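Computational Design of Enzyme (Synthetic construct, PDB 3TP4) is a computationally designed protein meant to carry an activated serine in a catalytic triad, probably on a glycosyl hydrolase family 26 TIM-barrel scaffold. Local coordinates at residues A[8-17]-A[205-215]. Sequence-based numbering, arbitrary orientation.
Sequences IVDADATAET and RDVKGVSNFLY
Arg205, near the end of helix 190-207, reaches the loop ahead of helix 15-27 and illustrates how one long side chain can pass a carboxylate with its methylenes and spend its nitrogens on other partners. From CB the chain runs outward with CG anti to the backbone N (chi1 174°), and CG lies 3.9 Å from Asp10 OD1. CD passes the same carboxylate oxygen and Asp10 CA, the two side chains sliding by in opposite directions. The chain then bends at chi3 (64°), and NE ends 5.3 Å from Asp10 OD1, too far for contact. NE and NH2 instead grip Asp206 side-on, one nitrogen to each oxygen, while NH1 donates to Val9 O at 3.0 Å, striking that carbonyl from above its plane. Arg396, also bound to Asp206, extends this network into the strand-rich C-terminal part of the chain.

Asp10 spends its own oxygens differently. OD1 closes an Asx turn with Asp12 N, and OD2 accepts from a water at 2.6 Å that also donates to Phe213 O. A second water links Asp10 N to the same carbonyl, at the start of barrel strand 213-217. Beyond it, the backbone N of Thr14, the N-cap residue of helix 15-27, donates to Ser211 O over 3.0 Å, and Thr17 CG2 packs 3.6 Å from Leu214 CD2, which also touches Ile8 CD1. Val9 CG1 lies 3.7 Å from Tyr215 CD1, the two side chains crossing at about a right angle.

Both direct bonds end on backbone carbonyls and both waters donate to a third, so this buried contact relies on main-chain acceptors, while the arginine's charge is probably balanced mainly by Asp206.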
loop_
_atom_site.group_PDB
_atom_site.type_symbol
_atom_site.label_atom_id
_atom_site.label_comp_id
_atom_site.label_asym_id
_atom_site.label_seq_id
_atom_site.Cartn_x
_atom_site.Cartn_y
_atom_site.Cartn_z
ATOM N N ILE A 8 0.173 -12.015 -9.830
ATOM C CA ILE A 8 0.477 -10.600 -9.698
ATOM C C ILE A 8 -0.767 -9.815 -10.072
ATOM O O ILE A 8 -1.461 -10.163 -11.023
ATOM C CB ILE A 8 1.665 -10.186 -10.589
ATOM C CG1 ILE A 8 1.858 -8.670 -10.568
ATOM C CG2 ILE A 8 1.463 -10.670 -12.015
ATOM C CD1 ILE A 8 3.205 -8.192 -11.191
ATOM N N VAL A 9 -1.056 -8.766 -9.311
ATOM C CA VAL A 9 -2.287 -8.001 -9.501
ATOM C C VAL A 9 -2.435 -7.483 -10.928
ATOM O O VAL A 9 -3.511 -7.569 -11.528
ATOM C CB VAL A 9 -2.379 -6.863 -8.466
ATOM C CG1 VAL A 9 -3.435 -5.846 -8.865
ATOM C CG2 VAL A 9 -2.702 -7.464 -7.082
ATOM N N ASP A 10 -1.349 -6.946 -11.470
ATOM C CA ASP A 10 -1.351 -6.472 -12.843
ATOM C C ASP A 10 -0.714 -7.516 -13.758
ATOM O O ASP A 10 0.518 -7.598 -13.863
ATOM C CB ASP A 10 -0.620 -5.133 -12.941
ATOM C CG ASP A 10 -0.404 -4.688 -14.374
ATOM O OD1 ASP A 10 -1.119 -5.181 -15.278
ATOM O OD2 ASP A 10 0.489 -3.849 -14.597
ATOM N N ALA A 11 -1.558 -8.317 -14.411
ATOM C CA ALA A 11 -1.069 -9.398 -15.270
ATOM C C ALA A 11 -0.271 -8.871 -16.459
ATOM O O ALA A 11 0.447 -9.633 -17.111
ATOM C CB ALA A 11 -2.222 -10.284 -15.751
ATOM N N ASP A 12 -0.402 -7.576 -16.735
ATOM C CA ASP A 12 0.322 -6.928 -17.828
ATOM C C ASP A 12 1.517 -6.090 -17.354
ATOM O O ASP A 12 2.040 -5.275 -18.115
ATOM C CB ASP A 12 -0.617 -6.017 -18.628
ATOM C CG ASP A 12 -1.653 -6.793 -19.433
ATOM O OD1 ASP A 12 -1.335 -7.890 -19.939
ATOM O OD2 ASP A 12 -2.788 -6.298 -19.560
ATOM N N ALA A 13 1.933 -6.269 -16.104
ATOM C CA ALA A 13 3.055 -5.507 -15.554
ATOM C C ALA A 13 4.340 -5.804 -16.316
ATOM O O ALA A 13 4.521 -6.892 -16.861
ATOM C CB ALA A 13 3.254 -5.817 -14.066
ATOM N N THR A 14 5.235 -4.831 -16.332
ATOM C CA THR A 14 6.508 -4.984 -17.024
ATOM C C THR A 14 7.344 -6.139 -16.471
ATOM O O THR A 14 7.099 -6.644 -15.369
ATOM C CB THR A 14 7.330 -3.688 -16.955
ATOM O OG1 THR A 14 7.806 -3.484 -15.617
ATOM C CG2 THR A 14 6.476 -2.500 -17.369
ATOM N N ALA A 15 8.332 -6.551 -17.257
ATOM C CA ALA A 15 9.225 -7.636 -16.902
ATOM C C ALA A 15 9.912 -7.340 -15.569
ATOM O O ALA A 15 10.001 -8.201 -14.696
ATOM C CB ALA A 15 10.279 -7.823 -18.013
ATOM N N GLU A 16 10.405 -6.115 -15.429
ATOM C CA GLU A 16 11.150 -5.729 -14.230
ATOM C C GLU A 16 10.245 -5.749 -12.998
ATOM O O GLU A 16 10.674 -6.109 -11.898
ATOM C CB GLU A 16 11.784 -4.351 -14.408
ATOM C CG GLU A 16 12.975 -4.333 -15.394
ATOM C CD GLU A 16 12.541 -4.379 -16.860
ATOM O OE1 GLU A 16 11.342 -4.158 -17.155
ATOM O OE2 GLU A 16 13.405 -4.638 -17.723
ATOM N N THR A 17 8.990 -5.375 -13.207
ATOM C CA THR A 17 7.994 -5.339 -12.139
ATOM C C THR A 17 7.631 -6.741 -11.665
ATOM O O THR A 17 7.588 -7.001 -10.459
ATOM C CB THR A 17 6.733 -4.597 -12.605
ATOM O OG1 THR A 17 7.101 -3.269 -12.989
ATOM C CG2 THR A 17 5.692 -4.530 -11.481
ATOM N N ARG A 205 -4.628 0.755 -13.186
ATOM C CA ARG A 205 -4.212 -0.338 -14.064
ATOM C C ARG A 205 -5.026 -0.372 -15.359
ATOM O O ARG A 205 -4.472 -0.359 -16.457
ATOM C CB ARG A 205 -4.335 -1.687 -13.349
ATOM C CG ARG A 205 -4.054 -2.916 -14.231
ATOM C CD ARG A 205 -4.495 -4.224 -13.547
ATOM N NE ARG A 205 -5.950 -4.252 -13.332
ATOM C CZ ARG A 205 -6.576 -4.990 -12.411
ATOM N NH1 ARG A 205 -5.899 -5.799 -11.602
ATOM N NH2 ARG A 205 -7.899 -4.921 -12.298
ATOM N N ASP A 206 -6.344 -0.410 -15.227
ATOM C CA ASP A 206 -7.192 -0.678 -16.386
ATOM C C ASP A 206 -7.520 0.590 -17.146
ATOM O O ASP A 206 -7.638 0.577 -18.369
ATOM C CB ASP A 206 -8.493 -1.353 -15.957
ATOM C CG ASP A 206 -8.263 -2.660 -15.226
ATOM O OD1 ASP A 206 -7.343 -3.407 -15.607
ATOM O OD2 ASP A 206 -9.006 -2.946 -14.271
ATOM N N VAL A 207 -7.716 1.678 -16.418
ATOM C CA VAL A 207 -8.072 2.935 -17.054
ATOM C C VAL A 207 -6.837 3.714 -17.526
ATOM O O VAL A 207 -6.818 4.214 -18.641
ATOM C CB VAL A 207 -8.963 3.818 -16.153
ATOM C CG1 VAL A 207 -9.168 5.186 -16.795
ATOM C CG2 VAL A 207 -10.331 3.134 -15.892
ATOM N N LYS A 208 -5.803 3.808 -16.691
ATOM C CA LYS A 208 -4.625 4.602 -17.059
ATOM C C LYS A 208 -3.491 3.789 -17.694
ATOM O O LYS A 208 -2.592 4.350 -18.315
ATOM C CB LYS A 208 -4.099 5.379 -15.846
ATOM C CG LYS A 208 -5.145 6.258 -15.183
ATOM C CD LYS A 208 -5.671 7.337 -16.131
ATOM C CE LYS A 208 -4.577 8.341 -16.484
ATOM N NZ LYS A 208 -5.147 9.575 -17.097
ATOM N N GLY A 209 -3.521 2.472 -17.530
ATOM C CA GLY A 209 -2.498 1.626 -18.122
ATOM C C GLY A 209 -1.181 1.571 -17.361
ATOM O O GLY A 209 -0.141 1.232 -17.929
ATOM N N VAL A 210 -1.213 1.901 -16.073
ATOM C CA VAL A 210 -0.016 1.799 -15.247
ATOM C C VAL A 210 0.475 0.359 -15.242
ATOM O O VAL A 210 -0.298 -0.567 -14.994
ATOM C CB VAL A 210 -0.275 2.268 -13.800
ATOM C CG1 VAL A 210 0.917 1.927 -12.893
ATOM C CG2 VAL A 210 -0.569 3.752 -13.779
ATOM N N SER A 211 1.759 0.163 -15.525
ATOM C CA SER A 211 2.286 -1.184 -15.659
ATOM C C SER A 211 3.506 -1.450 -14.779
ATOM O O SER A 211 4.087 -2.532 -14.837
ATOM C CB SER A 211 2.631 -1.481 -17.127
ATOM O OG SER A 211 3.685 -0.644 -17.568
ATOM N N ASN A 212 3.898 -0.472 -13.968
ATOM C CA ASN A 212 5.085 -0.636 -13.117
ATOM C C ASN A 212 4.779 -0.542 -11.618
ATOM O O ASN A 212 5.651 -0.186 -10.824
ATOM C CB ASN A 212 6.219 0.337 -13.523
ATOM C CG ASN A 212 5.796 1.800 -13.449
ATOM O OD1 ASN A 212 4.675 2.147 -13.812
ATOM N ND2 ASN A 212 6.691 2.661 -12.968
ATOM N N PHE A 213 3.542 -0.873 -11.241
ATOM C CA PHE A 213 3.150 -0.934 -9.835
ATOM C C PHE A 213 2.971 -2.369 -9.313
ATOM O O PHE A 213 2.405 -3.247 -9.989
ATOM C CB PHE A 213 1.836 -0.185 -9.580
ATOM C CG PHE A 213 1.981 1.303 -9.420
ATOM C CD1 PHE A 213 3.202 1.919 -9.566
ATOM C CD2 PHE A 213 0.876 2.081 -9.109
ATOM C CE1 PHE A 213 3.323 3.285 -9.414
ATOM C CE2 PHE A 213 0.988 3.443 -8.960
ATOM C CZ PHE A 213 2.218 4.049 -9.112
ATOM N N LEU A 214 3.454 -2.580 -8.093
ATOM C CA LEU A 214 3.026 -3.683 -7.245
ATOM C C LEU A 214 2.164 -3.028 -6.168
ATOM O O LEU A 214 2.434 -1.903 -5.760
ATOM C CB LEU A 214 4.228 -4.386 -6.613
ATOM C CG LEU A 214 5.187 -5.053 -7.604
ATOM C CD1 LEU A 214 6.385 -5.704 -6.897
ATOM C CD2 LEU A 214 4.437 -6.088 -8.474
ATOM N N TYR A 215 1.116 -3.712 -5.727
ATOM C CA TYR A 215 0.133 -3.085 -4.851
ATOM C C TYR A 215 0.238 -3.586 -3.424
ATOM O O TYR A 215 0.102 -4.775 -3.165
ATOM C CB TYR A 215 -1.283 -3.267 -5.414
ATOM C CG TYR A 215 -1.490 -2.453 -6.670
ATOM C CD1 TYR A 215 -1.242 -3.001 -7.930
ATOM C CD2 TYR A 215 -1.890 -1.129 -6.594
ATOM C CE1 TYR A 215 -1.416 -2.257 -9.080
ATOM C CE2 TYR A 215 -2.062 -0.371 -7.740
ATOM C CZ TYR A 215 -1.826 -0.942 -8.974
ATOM O OH TYR A 215 -1.997 -0.181 -10.102
HETATM O O HOH W 1 0.701 -5.697 -9.677
HETATM O O HOH W 2 1.375 -2.572 -12.515
#